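Local atomic coordinates of putative cytochrome P450 YjiB (Bacillus subtilis subsp. subtilis, PDB entry 4RM4), a protein that probably works as a heme-dependent cytochrome P450 monooxygenase, using its iron to activate molecular oxygen and insert one oxygen atom into organic substrates. Residues 89-94 and 226-231; 159-164 and 188-193; 83-88 and 292-297. All coordinates share one frame; numbering follows the deposited sequence.

Contact 1 (89-94 and 226-231); sequences HTKIRS and GEELIP. With HEM (protoporphyrin IX containing Fe), chain B.
Two faces of one short helix do different work here: Lys91 and Ile92 meet Glu228 of helix 226-257, while His89 and Arg93 turn to a heme propionate. At His89, CG lies anti to the backbone N (chi1 171°), which swings the imidazole away from Glu228 and toward the cofactor. Its NE2 donates to the propionate oxygen O1D of the heme at 2.6 Å, with a nearly straight N-H...O angle of 171°, and the carboxylate sits at the ring's edge. One ring face is packed by Arg93 CB, a turn later in the helix, and His347 also meets the ring, so its rotation is well confined. An alanine in place of His89 would probably leave O1D with one fewer donor and open a gap beside Arg93 CB and His347.

Lys91 bends at its last two torsions to bring NZ 2.8 Å from Glu228 OE2, a salt bridge whose hydrogen-bond geometry is weak. The other oxygen, Glu228 OE1, is held by Ser225 OG, which steadies the carboxylate from the residue just before the helix. Ile92 CD1 lies in van der Waals contact with Glu228 OE2 at 3.8 Å, and its apolar neighbours include Ile81 and Met84. Arg93 then supplies the second grip on the propionate, its NH1 donating to heme O1D at 2.9 Å from the edge of the guanidinium and also bonding to Phe348 O, next to Cys349, the probable axial ligand of the iron. The last residue, Ser94, sends OG back to Lys91 O.

His89 and Arg93 form the HxxxR pattern of the P450 C helix. Helix 88-96 thus touches the propionate with one side and the start of the long helix 226-257 with another, and there Leu229 and Ile230 pack on helix 177-204.

Contact 2 (159-164 and 188-193); sequences KAWSDL and EEELAA
Trp161 projects from helix 155-165 onto Glu190 and Leu191 of helix 177-204, and this indole shows how one aromatic side chain can combine polar and apolar contacts in a helix pair. The polar contact is a single hydrogen bond. Trp161 NE1 donates to Glu190 OE1 at 2.9 Å, with an N-H...O angle of 165°. The oxygen lies almost in the ring plane, 8° out of it, and accepts the hydrogen bond on its anti lone pair, the one facing away from OE2. The carboxylate plane is turned 59° from the ring. Glu190 CG stands anti to its carbonyl carbon and the chain beyond is extended, which carries OE1 out to the indole edge. The buried N-H is thereby satisfied, and the bond fixes the turn of the ring. Glu190 CB packs by van der Waals contact against the NE1 end of the indole, 3.5 Å from Trp161 NE1.

The apolar contacts lie over one face of the indole. Leu191 CD2 sits above the five-membered ring in a CH-pi arrangement, although its modelled approach is too close for carbons and its exact height is doubtful. The other methyl, Leu191 CD1, rests 3.5 Å from Trp161 CE3, toward the six-membered ring.

Within helix 177-204, Phe194 also meets the indole edge-to-face, and Cys187 touches it. Helix 155-165, meanwhile, places Ser162 against Leu237 and Asn241 of helix 226-257. The arrangement is that of the F and G helices of the cytochrome P450 fold, which run in roughly opposing senses across helix 226-257 and, in this family, form the lid over the substrate pocket.

Contact 3 (83-88 and 292-297); sequences NMDPPK and IAKRDT
Asp85 and Lys294 reach toward each other from opposite directions, their charged ends coming near each other at the protein surface. From CB, which points toward the strand segment, the aspartate carries CG anti to its carbonyl carbon (chi1 -74°), and this sets the carboxylate facing the lysine. CG itself comes 3.8 Å from Lys294 NZ. Of the two oxygens, OD1 is the nearer, 3.6 Å from Lys294 NZ: a loose salt bridge, without a hydrogen bond, between ends that attract mainly by charge. The position of NZ is less certain than the rest, so the separation should be read with caution. OD1 also faces the last methylene, Lys294 CE, at 3.8 Å. OD2 is 3.9 Å from Lys294 NZ.

The firm partners of Asp85 lie on strand 66-67 and just after it: Ser67 OG bonds OD1 and the backbone N of Ser68 bonds OD2. Lys63 O, ahead of that strand, is the modelled hydrogen-bond partner of Lys294 NZ, with the same caution. The carboxylate is therefore oriented by serine donors, and the lysine contributes a longer-range attraction. Beyond Asp85, the cis peptide before Pro87 turns the chain into helix 88-96.

This is an edge feature of the P450 beta-1 sheet: the end of strand 289-293, paired with outermost strand 66-67, meets the loop that leads into the C helix.

How the contacts relate
Along the chain the contacts are nested: contact 3 closes the widest loop, contact 1 lies within it, and contact 2 within that. Contacts 1 and 3 have centres about 18 Å apart and adjoin where 83-88 runs into helix 88-96, with Met84 CE 3.5 Å from Ile92 CD1. Contacts 1 and 2, about 19 Å apart between centres, touch through Ile230 and Ala192, joining helix 226-257 to helix 177-204. Contacts 2 and 3 are about 30 Å apart between centres and do not touch. The series thus runs from the edge of the beta sheet, past the propionate-binding helix, to the F-G helix pair, which in this family forms the lid.

Contact 1 (89-94 and 226-231)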
loop_
_atom_site.group_PDB
_atom_site.type_symbol
_atom_site.label_atom_id
_atom_site.label_comp_id
_atom_site.label_asym_id
_atom_site.label_seq_id
_atom_site.Cartn_x
_atom_site.Cartn_y
_atom_site.Cartn_z
ATOM N N HIS A 89 13.974 -12.629 -9.007
ATOM C CA HIS A 89 12.917 -12.340 -8.042
ATOM C C HIS A 89 12.688 -13.506 -7.093
ATOM O O HIS A 89 12.505 -13.317 -5.893
ATOM C CB HIS A 89 11.606 -11.999 -8.745
ATOM C CG HIS A 89 10.437 -11.903 -7.812
ATOM N ND1 HIS A 89 9.638 -12.984 -7.503
ATOM C CD2 HIS A 89 9.935 -10.853 -7.116
ATOM C CE1 HIS A 89 8.695 -12.606 -6.655
ATOM N NE2 HIS A 89 8.860 -11.320 -6.393
ATOM N N THR A 90 12.698 -14.706 -7.653
ATOM C CA THR A 90 12.458 -15.923 -6.910
ATOM C C THR A 90 13.422 -16.028 -5.746
ATOM O O THR A 90 13.017 -16.255 -4.606
ATOM C CB THR A 90 12.658 -17.144 -7.817
ATOM O OG1 THR A 90 11.932 -16.953 -9.038
ATOM C CG2 THR A 90 12.184 -18.418 -7.118
ATOM N N LYS A 91 14.703 -15.839 -6.040
ATOM C CA LYS A 91 15.752 -15.982 -5.037
ATOM C C LYS A 91 15.596 -15.009 -3.869
ATOM O O LYS A 91 15.657 -15.409 -2.705
ATOM C CB LYS A 91 17.129 -15.806 -5.678
ATOM C CG LYS A 91 18.273 -15.978 -4.709
ATOM C CD LYS A 91 19.621 -15.823 -5.407
ATOM C CE LYS A 91 19.758 -14.445 -6.040
ATOM N NZ LYS A 91 19.971 -13.367 -5.030
ATOM N N ILE A 92 15.398 -13.731 -4.180
ATOM C CA ILE A 92 15.263 -12.737 -3.131
ATOM C C ILE A 92 13.935 -12.891 -2.374
ATOM O O ILE A 92 13.927 -12.887 -1.144
ATOM C CB ILE A 92 15.476 -11.303 -3.666
ATOM C CG1 ILE A 92 16.884 -11.189 -4.269
ATOM C CG2 ILE A 92 15.304 -10.289 -2.552
ATOM C CD1 ILE A 92 17.130 -9.928 -5.065
ATOM N N ARG A 93 12.829 -13.056 -3.095
ATOM C CA ARG A 93 11.524 -13.193 -2.436
ATOM C C ARG A 93 11.559 -14.319 -1.408
ATOM O O ARG A 93 11.087 -14.157 -0.298
ATOM C CB ARG A 93 10.396 -13.436 -3.456
ATOM C CG ARG A 93 8.986 -13.605 -2.857
ATOM C CD ARG A 93 8.517 -12.363 -2.070
ATOM N NE ARG A 93 7.282 -12.618 -1.332
ATOM C CZ ARG A 93 6.094 -12.101 -1.641
ATOM N NH1 ARG A 93 5.977 -11.251 -2.655
ATOM N NH2 ARG A 93 5.023 -12.402 -0.915
ATOM N N SER A 94 12.135 -15.461 -1.762
ATOM C CA SER A 94 12.107 -16.584 -0.827
ATOM C C SER A 94 12.884 -16.289 0.458
ATOM O O SER A 94 12.520 -16.756 1.534
ATOM C CB SER A 94 12.619 -17.862 -1.486
ATOM O OG SER A 94 14.030 -17.879 -1.473
ATOM N N GLY A 226 24.469 -6.830 1.036
ATOM C CA GLY A 226 24.002 -5.492 1.348
ATOM C C GLY A 226 23.435 -4.811 0.124
ATOM O O GLY A 226 22.510 -4.010 0.228
ATOM N N GLU A 227 23.991 -5.139 -1.039
ATOM C CA GLU A 227 23.525 -4.579 -2.305
ATOM C C GLU A 227 22.099 -5.008 -2.641
ATOM O O GLU A 227 21.428 -4.372 -3.446
ATOM C CB GLU A 227 24.473 -4.944 -3.450
ATOM C CG GLU A 227 25.812 -4.195 -3.409
ATOM C CD GLU A 227 26.619 -4.359 -4.690
ATOM O OE1 GLU A 227 26.224 -5.178 -5.545
ATOM O OE2 GLU A 227 27.642 -3.658 -4.848
ATOM N N GLU A 228 21.642 -6.088 -2.020
ATOM C CA GLU A 228 20.259 -6.530 -2.174
ATOM C C GLU A 228 19.427 -6.119 -0.959
ATOM O O GLU A 228 18.260 -5.752 -1.086
ATOM C CB GLU A 228 20.199 -8.045 -2.389
ATOM C CG GLU A 228 20.875 -8.516 -3.667
ATOM C CD GLU A 228 21.247 -9.991 -3.619
ATOM O OE1 GLU A 228 21.942 -10.408 -2.661
ATOM O OE2 GLU A 228 20.851 -10.736 -4.538
ATOM N N LEU A 229 20.043 -6.147 0.219
ATOM C CA LEU A 229 19.308 -5.852 1.443
ATOM C C LEU A 229 18.934 -4.389 1.539
ATOM O O LEU A 229 17.808 -4.058 1.916
ATOM C CB LEU A 229 20.068 -6.306 2.697
ATOM C CG LEU A 229 19.333 -6.167 4.041
ATOM C CD1 LEU A 229 17.949 -6.866 4.033
ATOM C CD2 LEU A 229 20.182 -6.695 5.197
ATOM N N ILE A 230 19.867 -3.504 1.191
ATOM C CA ILE A 230 19.593 -2.076 1.276
ATOM C C ILE A 230 18.439 -1.617 0.383
ATOM O O ILE A 230 17.521 -0.949 0.868
ATOM C CB ILE A 230 20.860 -1.231 1.042
ATOM C CG1 ILE A 230 21.806 -1.407 2.232
ATOM C CG2 ILE A 230 20.478 0.232 0.888
ATOM C CD1 ILE A 230 23.198 -0.852 2.004
ATOM N N PRO A 231 18.472 -1.964 -0.918
ATOM C CA PRO A 231 17.329 -1.615 -1.771
ATOM C C PRO A 231 16.013 -2.229 -1.261
ATOM O O PRO A 231 14.950 -1.625 -1.428
ATOM C CB PRO A 231 17.695 -2.237 -3.125
ATOM C CG PRO A 231 19.175 -2.321 -3.124
ATOM C CD PRO A 231 19.582 -2.557 -1.697
HETATM C CHA HEM B . 3.800 -5.542 -3.502
HETATM C CHB HEM B . -0.292 -3.244 -2.331
HETATM C CHC HEM B . 1.433 -2.430 2.155
HETATM C CHD HEM B . 5.712 -4.277 0.832
HETATM C C1A HEM B . 2.521 -5.029 -3.571
HETATM C C2A HEM B . 1.590 -5.181 -4.671
HETATM C C3A HEM B . 0.459 -4.547 -4.349
HETATM C C4A HEM B . 0.626 -3.984 -3.030
HETATM C CMA HEM B . -0.821 -4.430 -5.223
HETATM C CAA HEM B . 1.843 -5.953 -5.990
HETATM C CBA HEM B . 2.662 -5.115 -6.954
HETATM C CGA HEM B . 2.674 -5.716 -8.341
HETATM O O1A HEM B . 3.258 -5.055 -9.237
HETATM O O2A HEM B . 2.113 -6.823 -8.546
HETATM C C1B HEM B . -0.174 -2.869 -1.016
HETATM C C2B HEM B . -1.244 -2.312 -0.209
HETATM C C3B HEM B . -0.757 -2.072 1.016
HETATM C C4B HEM B . 0.624 -2.491 1.048
HETATM C CMB HEM B . -2.674 -2.044 -0.726
HETATM C CAB HEM B . -1.468 -1.510 2.268
HETATM C CBB HEM B . -2.798 -1.543 2.366
HETATM C C1C HEM B . 2.723 -2.888 2.195
HETATM C C2C HEM B . 3.590 -2.906 3.358
HETATM C C3C HEM B . 4.766 -3.420 2.976
HETATM C C4C HEM B . 4.683 -3.741 1.579
HETATM C CMC HEM B . 3.154 -2.414 4.755
HETATM C CAC HEM B . 6.061 -3.665 3.789
HETATM C CBC HEM B . 6.296 -3.157 5.003
HETATM C C1D HEM B . 5.608 -4.760 -0.452
HETATM C C2D HEM B . 6.700 -5.341 -1.180
HETATM C C3D HEM B . 6.114 -5.744 -2.539
HETATM C C4D HEM B . 4.716 -5.363 -2.487
HETATM C CMD HEM B . 8.144 -5.520 -0.676
HETATM C CAD HEM B . 6.868 -6.428 -3.704
HETATM C CBD HEM B . 6.703 -7.941 -3.544
HETATM C CGD HEM B . 7.329 -8.657 -4.718
HETATM O O1D HEM B . 7.561 -9.892 -4.601
HETATM O O2D HEM B . 7.609 -7.977 -5.739
HETATM N NA HEM B . 1.894 -4.282 -2.592
HETATM N NB HEM B . 0.950 -2.951 -0.208
HETATM N NC HEM B . 3.421 -3.401 1.119
HETATM N ND HEM B . 4.469 -4.799 -1.238
HETATM FE FE HEM B . 2.631 -4.000 -0.694
HETATM O O HOH W 1 3.124 -1.831 -1.692
#

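Contact 2 (159-164 and 188-193)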
loop_
_atom_site.group_PDB
_atom_site.type_symbol
_atom_site.label_atom_id
_atom_site.label_comp_id
_atom_site.label_asym_id
_atom_site.label_seq_id
_atom_site.Cartn_x
_atom_site.Cartn_y
_atom_site.Cartn_z
ATOM N N LYS A 159 12.032 9.811 9.731
ATOM C CA LYS A 159 10.756 10.379 9.321
ATOM C C LYS A 159 10.939 11.369 8.171
ATOM O O LYS A 159 10.183 11.365 7.210
ATOM C CB LYS A 159 10.085 11.058 10.513
ATOM C CG LYS A 159 8.759 11.726 10.194
ATOM C CD LYS A 159 7.713 10.693 9.783
ATOM C CE LYS A 159 6.307 11.267 9.866
ATOM N NZ LYS A 159 5.255 10.256 9.557
ATOM N N ALA A 160 11.966 12.210 8.271
ATOM C CA ALA A 160 12.245 13.206 7.242
ATOM C C ALA A 160 12.489 12.573 5.876
ATOM O O ALA A 160 12.006 13.072 4.858
ATOM C CB ALA A 160 13.436 14.067 7.645
ATOM N N TRP A 161 13.251 11.483 5.865
ATOM C CA TRP A 161 13.455 10.684 4.656
ATOM C C TRP A 161 12.140 10.108 4.122
ATOM O O TRP A 161 11.892 10.125 2.911
ATOM C CB TRP A 161 14.420 9.537 4.948
ATOM C CG TRP A 161 15.853 9.958 5.067
ATOM C CD1 TRP A 161 16.483 10.935 4.358
ATOM C CD2 TRP A 161 16.832 9.413 5.958
ATOM N NE1 TRP A 161 17.799 11.033 4.749
ATOM C CE2 TRP A 161 18.036 10.109 5.734
ATOM C CE3 TRP A 161 16.806 8.403 6.930
ATOM C CZ2 TRP A 161 19.204 9.832 6.441
ATOM C CZ3 TRP A 161 17.966 8.129 7.630
ATOM C CH2 TRP A 161 19.149 8.841 7.382
ATOM N N SER A 162 11.302 9.591 5.018
ATOM C CA SER A 162 10.023 9.018 4.589
ATOM C C SER A 162 9.113 10.068 3.974
ATOM O O SER A 162 8.335 9.771 3.061
ATOM C CB SER A 162 9.313 8.297 5.737
ATOM O OG SER A 162 9.852 7.003 5.915
ATOM N N ASP A 163 9.212 11.302 4.465
ATOM C CA ASP A 163 8.444 12.404 3.882
ATOM C C ASP A 163 8.900 12.706 2.468
ATOM O O ASP A 163 8.086 12.926 1.568
ATOM C CB ASP A 163 8.576 13.676 4.723
ATOM C CG ASP A 163 7.862 13.572 6.040
ATOM O OD1 ASP A 163 6.994 12.678 6.172
ATOM O OD2 ASP A 163 8.164 14.378 6.945
ATOM N N LEU A 164 10.212 12.733 2.284
ATOM C CA LEU A 164 10.795 13.012 0.986
ATOM C C LEU A 164 10.419 11.945 -0.027
ATOM O O LEU A 164 10.319 12.221 -1.218
ATOM C CB LEU A 164 12.317 13.105 1.098
ATOM C CG LEU A 164 12.855 14.425 1.646
ATOM C CD1 LEU A 164 14.306 14.281 2.095
ATOM C CD2 LEU A 164 12.705 15.509 0.591
ATOM N N GLU A 188 17.584 8.722 -1.411
ATOM C CA GLU A 188 17.796 7.280 -1.449
ATOM C C GLU A 188 19.238 6.920 -1.083
ATOM O O GLU A 188 19.480 5.907 -0.434
ATOM C CB GLU A 188 17.427 6.730 -2.829
ATOM C CG GLU A 188 17.030 5.260 -2.846
ATOM C CD GLU A 188 15.767 4.997 -3.659
ATOM O OE1 GLU A 188 14.884 5.880 -3.701
ATOM O OE2 GLU A 188 15.656 3.903 -4.255
ATOM N N GLU A 189 20.190 7.753 -1.497
ATOM C CA GLU A 189 21.597 7.511 -1.197
ATOM C C GLU A 189 21.860 7.715 0.293
ATOM O O GLU A 189 22.712 7.044 0.885
ATOM C CB GLU A 189 22.501 8.432 -2.029
ATOM C CG GLU A 189 22.306 8.321 -3.542
ATOM C CD GLU A 189 22.839 7.021 -4.120
ATOM O OE1 GLU A 189 24.077 6.839 -4.147
ATOM O OE2 GLU A 189 22.020 6.182 -4.552
ATOM N N GLU A 190 21.124 8.644 0.899
ATOM C CA GLU A 190 21.216 8.849 2.341
ATOM C C GLU A 190 20.566 7.688 3.092
ATOM O O GLU A 190 21.050 7.285 4.154
ATOM C CB GLU A 190 20.592 10.182 2.759
ATOM C CG GLU A 190 21.427 11.405 2.381
ATOM C CD GLU A 190 20.743 12.728 2.711
ATOM O OE1 GLU A 190 19.606 12.718 3.234
ATOM O OE2 GLU A 190 21.355 13.787 2.449
ATOM N N LEU A 191 19.470 7.158 2.549
ATOM C CA LEU A 191 18.836 5.982 3.149
ATOM C C LEU A 191 19.753 4.773 3.088
ATOM O O LEU A 191 19.889 4.048 4.063
ATOM C CB LEU A 191 17.500 5.642 2.474
ATOM C CG LEU A 191 16.256 6.341 3.015
ATOM C CD1 LEU A 191 16.009 5.982 4.471
ATOM C CD2 LEU A 191 16.405 7.832 2.846
ATOM N N ALA A 192 20.367 4.562 1.927
ATOM C CA ALA A 192 21.308 3.469 1.722
ATOM C C ALA A 192 22.421 3.448 2.773
ATOM O O ALA A 192 22.653 2.420 3.408
ATOM C CB ALA A 192 21.901 3.539 0.320
ATOM N N ALA A 193 23.101 4.579 2.952
ATOM C CA ALA A 193 24.173 4.689 3.943
ATOM C C ALA A 193 23.664 4.468 5.363
ATOM O O ALA A 193 24.331 3.848 6.187
ATOM C CB ALA A 193 24.875 6.047 3.831
#

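Contact 3 (83-88 and 292-297)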
loop_
_atom_site.group_PDB
_atom_site.type_symbol
_atom_site.label_atom_id
_atom_site.label_comp_id
_atom_site.label_asym_id
_atom_site.label_seq_id
_atom_site.Cartn_x
_atom_site.Cartn_y
_atom_site.Cartn_z
ATOM N N ASN A 83 10.291 -4.886 -9.028
ATOM C CA ASN A 83 10.588 -4.680 -10.451
ATOM C C ASN A 83 11.577 -5.710 -10.996
ATOM O O ASN A 83 12.370 -5.424 -11.894
ATOM C CB ASN A 83 11.077 -3.251 -10.708
ATOM C CG ASN A 83 9.993 -2.205 -10.447
ATOM O OD1 ASN A 83 8.866 -2.319 -10.939
ATOM N ND2 ASN A 83 10.323 -1.201 -9.652
ATOM N N MET A 84 11.540 -6.902 -10.426
ATOM C CA MET A 84 12.395 -7.992 -10.873
ATOM C C MET A 84 11.517 -9.100 -11.424
ATOM O O MET A 84 10.393 -9.279 -10.977
ATOM C CB MET A 84 13.176 -8.570 -9.700
ATOM C CG MET A 84 14.322 -7.739 -9.211
ATOM S SD MET A 84 15.115 -8.627 -7.858
ATOM C CE MET A 84 16.471 -7.504 -7.543
ATOM N N ASP A 85 12.050 -9.859 -12.379
ATOM C CA ASP A 85 11.375 -11.036 -12.875
ATOM C C ASP A 85 12.096 -12.243 -12.304
ATOM O O ASP A 85 13.167 -12.106 -11.728
ATOM C CB ASP A 85 11.440 -11.085 -14.411
ATOM C CG ASP A 85 10.506 -10.090 -15.079
ATOM O OD1 ASP A 85 10.768 -9.718 -16.244
ATOM O OD2 ASP A 85 9.511 -9.685 -14.455
ATOM N N PRO A 86 11.499 -13.424 -12.421
ATOM C CA PRO A 86 12.294 -14.626 -12.160
ATOM C C PRO A 86 13.425 -14.662 -13.181
ATOM O O PRO A 86 13.261 -14.104 -14.265
ATOM C CB PRO A 86 11.305 -15.760 -12.439
ATOM C CG PRO A 86 9.943 -15.129 -12.250
ATOM C CD PRO A 86 10.090 -13.733 -12.725
ATOM N N PRO A 87 14.546 -15.320 -12.851
ATOM C CA PRO A 87 14.747 -16.018 -11.577
ATOM C C PRO A 87 15.264 -15.121 -10.442
ATOM O O PRO A 87 15.233 -15.550 -9.292
ATOM C CB PRO A 87 15.798 -17.075 -11.934
ATOM C CG PRO A 87 16.608 -16.426 -13.005
ATOM C CD PRO A 87 15.632 -15.592 -13.811
ATOM N N LYS A 88 15.727 -13.914 -10.747
ATOM C CA LYS A 88 16.260 -13.026 -9.711
ATOM C C LYS A 88 15.229 -12.812 -8.608
ATOM O O LYS A 88 15.556 -12.821 -7.424
ATOM C CB LYS A 88 16.662 -11.670 -10.300
ATOM C CG LYS A 88 18.069 -11.613 -10.861
ATOM C CD LYS A 88 19.094 -11.465 -9.752
ATOM C CE LYS A 88 18.904 -10.162 -8.987
ATOM N NZ LYS A 88 19.994 -9.941 -7.989
ATOM N N ILE A 292 4.795 -5.147 -18.600
ATOM C CA ILE A 292 5.215 -5.088 -19.993
ATOM C C ILE A 292 4.969 -6.453 -20.605
ATOM O O ILE A 292 5.332 -7.464 -20.017
ATOM C CB ILE A 292 6.713 -4.728 -20.123
ATOM C CG1 ILE A 292 6.990 -3.387 -19.465
ATOM C CG2 ILE A 292 7.137 -4.675 -21.590
ATOM C CD1 ILE A 292 6.318 -2.244 -20.140
ATOM N N ALA A 293 4.344 -6.472 -21.779
ATOM C CA ALA A 293 4.126 -7.712 -22.517
ATOM C C ALA A 293 5.464 -8.280 -22.983
ATOM O O ALA A 293 6.236 -7.572 -23.608
ATOM C CB ALA A 293 3.236 -7.442 -23.711
ATOM N N LYS A 294 5.724 -9.551 -22.677
ATOM C CA LYS A 294 6.963 -10.205 -23.086
ATOM C C LYS A 294 6.813 -10.791 -24.481
ATOM O O LYS A 294 7.806 -11.038 -25.160
ATOM C CB LYS A 294 7.306 -11.347 -22.132
ATOM C CG LYS A 294 7.637 -10.930 -20.713
ATOM C CD LYS A 294 7.935 -12.174 -19.875
ATOM C CE LYS A 294 8.722 -11.848 -18.623
ATOM N NZ LYS A 294 7.841 -11.309 -17.544
ATOM N N ARG A 295 5.567 -11.043 -24.875
ATOM C CA ARG A 295 5.250 -11.591 -26.191
ATOM C C ARG A 295 3.959 -10.967 -26.686
ATOM O O ARG A 295 3.153 -10.493 -25.889
ATOM C CB ARG A 295 5.029 -13.108 -26.105
ATOM C CG ARG A 295 6.213 -13.935 -25.616
ATOM C CD ARG A 295 7.295 -14.094 -26.682
ATOM N NE ARG A 295 6.760 -14.621 -27.937
ATOM C CZ ARG A 295 6.761 -15.906 -28.281
ATOM N NH1 ARG A 295 7.281 -16.821 -27.469
ATOM N NH2 ARG A 295 6.247 -16.279 -29.443
ATOM N N ASP A 296 3.751 -10.989 -27.997
ATOM C CA ASP A 296 2.442 -10.666 -28.544
ATOM C C ASP A 296 1.441 -11.618 -27.914
ATOM O O ASP A 296 1.669 -12.818 -27.882
ATOM C CB ASP A 296 2.410 -10.863 -30.060
ATOM C CG ASP A 296 3.320 -9.906 -30.803
ATOM O OD1 ASP A 296 3.855 -8.958 -30.188
ATOM O OD2 ASP A 296 3.490 -10.106 -32.024
ATOM N N THR A 297 0.333 -11.081 -27.412
ATOM C CA THR A 297 -0.712 -11.918 -26.842
ATOM C C THR A 297 -2.015 -11.131 -26.741
ATOM O O THR A 297 -2.024 -9.914 -26.894
ATOM C CB THR A 297 -0.317 -12.461 -25.457
ATOM O OG1 THR A 297 -1.242 -13.483 -25.066
ATOM C CG2 THR A 297 -0.312 -11.350 -24.421
#